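Local coordinates for protein JSC1_58120g3 ([Leptolyngbya] sp. JSC-1, PDB 6XHH) that binds a verdin bilin in a phytochrome-superfamily GAF domain and probably serves as a far-red-absorbing cyanobacteriochrome photosensor, at residues G78-F81 with P86-V89; D91-E96 with A120-E125. All coordinates share one frame; numbering follows the deposited sequence.

Interaction 1 (G78-F81 with P86-V89); sequences GGRF and PFVV. With M1V (mesobiliverdin IX(alpha)), chain C.
Arg80 reaches from the loop ahead of strand 87-89 to the carbonyl of Pro86, and in doing so closes one wall of the bilin pocket of this cyanobacteriochrome GAF domain. Its NH1 gives a hydrogen bond to Pro86 O (2.8 Å) in the carbonyl plane, 17° out of the guanidinium plane. Arg80 also grips a propionate of the bound mesobiliverdin twice: NE donates to M1V O2C (2.8 Å), while the backbone N of Arg80 donates almost straight (169°) to M1V O1C (2.9 Å), so the carboxylate is held through both oxygens. A bend at chi3 (64°) turns the guanidinium toward both acceptors, and NH2 is left to pair with Glu96. Shortened to an alanine here, the residue would probably keep only its backbone N-H for the propionate, and Glu96 would lose this salt bridge. Phe87, its CG anti to the backbone N, sets its ring edge against one guanidinium face, with CD1 3.7 Å from Arg80 CZ, and turns a ring face to M1V CAC at the root of the propionate. Phe81 adds an apolar contact, CZ to Phe87 CB at 4.0 Å, and the edge of its ring meets the pyrrole methyl, CE2 lying 3.4 Å from M1V CMC.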
loop_
_atom_site.group_PDB
_atom_site.type_symbol
_atom_site.label_atom_id
_atom_site.label_comp_id
_atom_site.label_asym_id
_atom_site.label_seq_id
_atom_site.Cartn_x
_atom_site.Cartn_y
_atom_site.Cartn_z
ATOM N N GLY A 78 4.228 -11.764 -7.872
ATOM C CA GLY A 78 3.946 -10.369 -7.580
ATOM C C GLY A 78 2.718 -9.809 -8.259
ATOM O O GLY A 78 2.306 -8.685 -7.929
ATOM N N GLY A 79 2.134 -10.539 -9.205
ATOM C CA GLY A 79 0.895 -10.101 -9.825
ATOM C C GLY A 79 1.055 -8.801 -10.575
ATOM O O GLY A 79 2.085 -8.537 -11.207
ATOM N N ARG A 80 0.014 -7.964 -10.495
ATOM C CA ARG A 80 -0.005 -6.711 -11.235
ATOM C C ARG A 80 1.077 -5.746 -10.779
ATOM O O ARG A 80 1.384 -4.794 -11.509
ATOM C CB ARG A 80 -1.369 -6.039 -11.082
ATOM C CG ARG A 80 -1.646 -5.564 -9.646
ATOM C CD ARG A 80 -2.938 -4.753 -9.538
ATOM N NE ARG A 80 -4.127 -5.544 -9.870
ATOM C CZ ARG A 80 -5.298 -5.011 -10.223
ATOM N NH1 ARG A 80 -5.447 -3.694 -10.287
ATOM N NH2 ARG A 80 -6.314 -5.791 -10.528
ATOM N N PHE A 81 1.663 -5.964 -9.599
ATOM C CA PHE A 81 2.625 -4.993 -9.094
ATOM C C PHE A 81 3.927 -5.024 -9.883
ATOM O O PHE A 81 4.674 -4.028 -9.873
ATOM C CB PHE A 81 2.849 -5.230 -7.597
ATOM C CG PHE A 81 1.606 -5.030 -6.788
ATOM C CD1 PHE A 81 1.051 -3.762 -6.671
ATOM C CD2 PHE A 81 0.950 -6.107 -6.193
ATOM C CE1 PHE A 81 -0.121 -3.567 -5.965
ATOM C CE2 PHE A 81 -0.218 -5.908 -5.475
ATOM C CZ PHE A 81 -0.757 -4.638 -5.361
ATOM N N PRO A 86 -1.699 -0.277 -9.512
ATOM C CA PRO A 86 -2.243 -0.286 -8.151
ATOM C C PRO A 86 -3.421 -1.242 -8.038
ATOM O O PRO A 86 -3.997 -1.695 -9.033
ATOM C CB PRO A 86 -2.705 1.159 -7.947
ATOM C CG PRO A 86 -3.134 1.581 -9.301
ATOM C CD PRO A 86 -2.181 0.885 -10.277
ATOM N N PHE A 87 -3.787 -1.522 -6.789
ATOM C CA PHE A 87 -4.973 -2.288 -6.432
ATOM C C PHE A 87 -5.829 -1.421 -5.517
ATOM O O PHE A 87 -5.400 -1.074 -4.413
ATOM C CB PHE A 87 -4.572 -3.594 -5.749
ATOM C CG PHE A 87 -5.705 -4.560 -5.553
ATOM C CD1 PHE A 87 -6.365 -5.095 -6.640
ATOM C CD2 PHE A 87 -6.093 -4.939 -4.282
ATOM C CE1 PHE A 87 -7.401 -5.984 -6.471
ATOM C CE2 PHE A 87 -7.131 -5.829 -4.113
ATOM C CZ PHE A 87 -7.782 -6.361 -5.198
ATOM N N VAL A 88 -7.031 -1.078 -5.970
ATOM C CA VAL A 88 -7.844 -0.019 -5.373
ATOM C C VAL A 88 -9.217 -0.588 -5.047
ATOM O O VAL A 88 -9.968 -0.937 -5.958
ATOM C CB VAL A 88 -7.979 1.187 -6.309
ATOM C CG1 VAL A 88 -8.750 2.303 -5.623
ATOM C CG2 VAL A 88 -6.594 1.660 -6.794
ATOM N N VAL A 89 -9.547 -0.685 -3.761
ATOM C CA VAL A 89 -10.787 -1.333 -3.311
ATOM C C VAL A 89 -11.473 -0.455 -2.265
ATOM O O VAL A 89 -11.062 -0.428 -1.097
ATOM C CB VAL A 89 -10.516 -2.733 -2.758
ATOM C CG1 VAL A 89 -11.828 -3.380 -2.289
ATOM C CG2 VAL A 89 -9.816 -3.586 -3.819
HETATM O OA M1V C . -4.273 -14.852 1.256
HETATM C C1A M1V C . -4.887 -15.321 0.309
HETATM N NA M1V C . -5.056 -14.694 -0.861
HETATM C C2A M1V C . -5.504 -16.588 0.276
HETATM C CMA M1V C . -5.532 -17.591 1.407
HETATM C C3A M1V C . -6.088 -16.748 -0.977
HETATM C CAA M1V C . -6.856 -17.914 -1.472
HETATM C CBA M1V C . -6.194 -18.574 -2.683
HETATM C C4A M1V C . -5.800 -15.503 -1.725
HETATM C CHA M1V C . -6.190 -15.268 -3.015
HETATM C C1B M1V C . -5.972 -14.105 -3.881
HETATM C C2B M1V C . -6.527 -14.041 -5.186
HETATM C CMB M1V C . -7.395 -15.095 -5.830
HETATM C C3B M1V C . -6.146 -12.853 -5.734
HETATM C CAB M1V C . -6.510 -12.340 -7.116
HETATM C CBB M1V C . -7.550 -11.212 -7.004
HETATM C CGB M1V C . -8.879 -11.759 -6.530
HETATM O O2B M1V C . -9.545 -12.517 -7.277
HETATM O O1B M1V C . -9.339 -11.471 -5.402
HETATM N NB M1V C . -5.268 -12.983 -3.662
HETATM C C4B M1V C . -5.342 -12.195 -4.756
HETATM C CHB M1V C . -4.769 -10.938 -5.002
HETATM C C1C M1V C . -4.128 -10.018 -4.159
HETATM C C2C M1V C . -3.907 -8.685 -4.533
HETATM C CAC M1V C . -4.248 -8.101 -5.887
HETATM C CBC M1V C . -3.048 -8.532 -6.777
HETATM C CGC M1V C . -3.294 -8.487 -8.278
HETATM O O2C M1V C . -4.389 -8.090 -8.736
HETATM O O1C M1V C . -2.405 -8.859 -9.085
HETATM C C3C M1V C . -3.255 -8.064 -3.470
HETATM C CMC M1V C . -2.827 -6.623 -3.449
HETATM N NC M1V C . -3.645 -10.201 -2.882
HETATM C C4C M1V C . -3.111 -9.017 -2.440
HETATM C CHC M1V C . -2.515 -8.958 -1.147
HETATM C C1D M1V C . -2.081 -7.884 -0.410
HETATM C C2D M1V C . -0.896 -7.844 0.376
HETATM C CMD M1V C . 0.120 -8.954 0.493
HETATM N ND M1V C . -2.750 -6.680 -0.240
HETATM C C4D M1V C . -2.017 -5.901 0.582
HETATM O OD M1V C . -2.361 -4.767 0.918
HETATM C C3D M1V C . -0.844 -6.623 0.973
HETATM C CAD M1V C . 0.263 -6.122 1.866
HETATM C CBD M1V C . -0.204 -6.148 3.305
#

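Interaction 2 (D91-E96 with A120-E125); sequences DIYLGE and ALESFE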
loop_
_atom_site.group_PDB
_atom_site.type_symbol
_atom_site.label_atom_id
_atom_site.label_comp_id
_atom_site.label_asym_id
_atom_site.label_seq_id
_atom_site.Cartn_x
_atom_site.Cartn_y
_atom_site.Cartn_z
ATOM N N ASP A 91 -14.397 -0.972 -0.958
ATOM C CA ASP A 91 -15.193 -1.816 -0.072
ATOM C C ASP A 91 -14.839 -3.255 -0.430
ATOM O O ASP A 91 -15.143 -3.688 -1.540
ATOM C CB ASP A 91 -16.681 -1.529 -0.293
ATOM C CG ASP A 91 -17.601 -2.313 0.628
ATOM O OD1 ASP A 91 -17.223 -3.394 1.099
ATOM O OD2 ASP A 91 -18.730 -1.836 0.842
ATOM N N ILE A 92 -14.199 -3.994 0.484
ATOM C CA ILE A 92 -13.729 -5.338 0.148
ATOM C C ILE A 92 -14.866 -6.278 -0.242
ATOM O O ILE A 92 -14.617 -7.334 -0.841
ATOM C CB ILE A 92 -12.902 -5.964 1.298
ATOM C CG1 ILE A 92 -13.764 -6.237 2.537
ATOM C CG2 ILE A 92 -11.664 -5.115 1.599
ATOM C CD1 ILE A 92 -13.044 -7.139 3.558
ATOM N N TYR A 93 -16.106 -5.934 0.080
ATOM C CA TYR A 93 -17.230 -6.788 -0.272
ATOM C C TYR A 93 -17.845 -6.430 -1.610
ATOM O O TYR A 93 -18.729 -7.157 -2.080
ATOM C CB TYR A 93 -18.296 -6.730 0.825
ATOM C CG TYR A 93 -17.743 -7.128 2.170
ATOM C CD1 TYR A 93 -17.195 -8.394 2.376
ATOM C CD2 TYR A 93 -17.728 -6.234 3.227
ATOM C CE1 TYR A 93 -16.676 -8.765 3.612
ATOM C CE2 TYR A 93 -17.208 -6.598 4.454
ATOM C CZ TYR A 93 -16.683 -7.859 4.635
ATOM O OH TYR A 93 -16.177 -8.217 5.863
ATOM N N LEU A 94 -17.409 -5.332 -2.226
ATOM C CA LEU A 94 -17.946 -4.915 -3.512
ATOM C C LEU A 94 -16.937 -4.981 -4.645
ATOM O O LEU A 94 -17.325 -5.283 -5.773
ATOM C CB LEU A 94 -18.516 -3.492 -3.422
ATOM C CG LEU A 94 -19.684 -3.330 -2.443
ATOM C CD1 LEU A 94 -20.153 -1.894 -2.386
ATOM C CD2 LEU A 94 -20.837 -4.237 -2.842
ATOM N N GLY A 95 -15.665 -4.714 -4.404
ATOM C CA GLY A 95 -14.641 -5.080 -5.361
ATOM C C GLY A 95 -13.790 -3.902 -5.800
ATOM O O GLY A 95 -13.921 -2.783 -5.317
ATOM N N GLU A 96 -12.902 -4.193 -6.742
ATOM C CA GLU A 96 -11.846 -3.263 -7.122
ATOM C C GLU A 96 -12.304 -2.273 -8.188
ATOM O O GLU A 96 -13.139 -2.579 -9.044
ATOM C CB GLU A 96 -10.614 -4.016 -7.622
ATOM C CG GLU A 96 -10.825 -4.755 -8.935
ATOM C CD GLU A 96 -9.511 -5.092 -9.647
ATOM O OE1 GLU A 96 -8.684 -4.192 -9.865
ATOM O OE2 GLU A 96 -9.299 -6.272 -9.974
ATOM N N ALA A 120 -8.700 -13.217 3.890
ATOM C CA ALA A 120 -7.369 -12.764 4.285
ATOM C C ALA A 120 -7.392 -11.310 4.747
ATOM O O ALA A 120 -6.805 -10.967 5.780
ATOM C CB ALA A 120 -6.397 -12.942 3.117
ATOM N N LEU A 121 -8.082 -10.449 4.002
ATOM C CA LEU A 121 -8.226 -9.052 4.400
ATOM C C LEU A 121 -8.953 -8.922 5.735
ATOM O O LEU A 121 -8.524 -8.166 6.616
ATOM C CB LEU A 121 -8.952 -8.281 3.285
ATOM C CG LEU A 121 -8.099 -8.031 2.031
ATOM C CD1 LEU A 121 -8.940 -7.723 0.789
ATOM C CD2 LEU A 121 -7.124 -6.910 2.307
ATOM N N GLU A 122 -10.048 -9.664 5.911
ATOM C CA GLU A 122 -10.723 -9.692 7.204
ATOM C C GLU A 122 -9.775 -10.116 8.322
ATOM O O GLU A 122 -9.841 -9.580 9.435
ATOM C CB GLU A 122 -11.935 -10.626 7.142
ATOM C CG GLU A 122 -13.153 -10.043 6.430
ATOM C CD GLU A 122 -14.172 -11.106 6.094
ATOM O OE1 GLU A 122 -13.808 -12.300 6.144
ATOM O OE2 GLU A 122 -15.327 -10.752 5.788
ATOM N N SER A 123 -8.873 -11.067 8.048
ATOM C CA SER A 123 -7.951 -11.502 9.095
ATOM C C SER A 123 -6.992 -10.398 9.515
ATOM O O SER A 123 -6.434 -10.467 10.619
ATOM C CB SER A 123 -7.158 -12.737 8.645
ATOM O OG SER A 123 -5.997 -12.384 7.905
ATOM N N PHE A 124 -6.786 -9.389 8.668
ATOM C CA PHE A 124 -5.958 -8.244 9.007
ATOM C C PHE A 124 -6.791 -7.028 9.392
ATOM O O PHE A 124 -6.237 -5.929 9.546
ATOM C CB PHE A 124 -5.018 -7.932 7.842
ATOM C CG PHE A 124 -4.003 -9.022 7.592
ATOM C CD1 PHE A 124 -3.081 -9.358 8.572
ATOM C CD2 PHE A 124 -3.994 -9.731 6.401
ATOM C CE1 PHE A 124 -2.163 -10.364 8.362
ATOM C CE2 PHE A 124 -3.072 -10.744 6.188
ATOM C CZ PHE A 124 -2.155 -11.054 7.167
ATOM N N GLU A 125 -8.107 -7.221 9.573
ATOM C CA GLU A 125 -9.052 -6.196 10.028
ATOM C C GLU A 125 -9.297 -5.109 8.981
ATOM O O GLU A 125 -9.670 -3.988 9.324
ATOM C CB GLU A 125 -8.600 -5.556 11.337
ATOM C CG GLU A 125 -8.189 -6.565 12.379
ATOM C CD GLU A 125 -8.047 -5.925 13.725
ATOM O OE1 GLU A 125 -8.933 -6.131 14.573
ATOM O OE2 GLU A 125 -7.063 -5.199 13.925
#
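Helix 115-123, which borders the bilin pocket of the GAF domain, is met near its C-terminal end by the turn that follows strand 87-89, through Ile92 and Tyr93 on one side and Leu121 and Glu122 on the other. The buried part is apolar: Ile92 CG2 lies 3.9 Å from Leu121 CD1, the two side chains running antiparallel alongside one another. The other branch of Ile92 leads CD1 out to the aliphatic CG of Glu122 (4.1 Å). A chi1 of 67° tucks CG1 back against the backbone, and the Tyr93 ring lays one face over it. Toward the surface, the Tyr93 hydroxyl donates to Glu122 OE2, OH to OE2 being 2.7 Å. This oxygen lies at the ring edge, near the ring plane, and accepts on its anti lone pair, with ring and carboxylate planes turned 58° apart. Glu122 stretches out past CG, which carries the carboxylate across to the phenol. An Asx turn shapes the loop, Asp91 OD1 taking the backbone N of Tyr93 (3.0 Å), and a Schellman motif with Glu125 at C-prime ends the helix. The contact thus pairs an apolar interior with a polar exposed rim, where the phenol's hydrogen bond would probably favour an ionised Glu122 and steady its carboxylate.

Interaction 1 closes before interaction 2 opens along the chain, and their centres lie 14 Å apart within the same GAF domain. Strand 87-89, at the edge of the six-stranded antiparallel sheet beside strand 128-136, leads through the turn at 91-94 into strand 95-100, so the second segment of one contact runs almost directly into the first segment of the other. They also touch in space: Arg80 NH2 forms a salt bridge with Glu96 OE1 (2.9 Å), and Val89 packs on Gly95 and Glu96. This bridge ties the propionate-binding loop to strand 95-100, while helix 115-123 brings Ala120 and His117 to the chromophore, consistent with one continuous wall around the bilin.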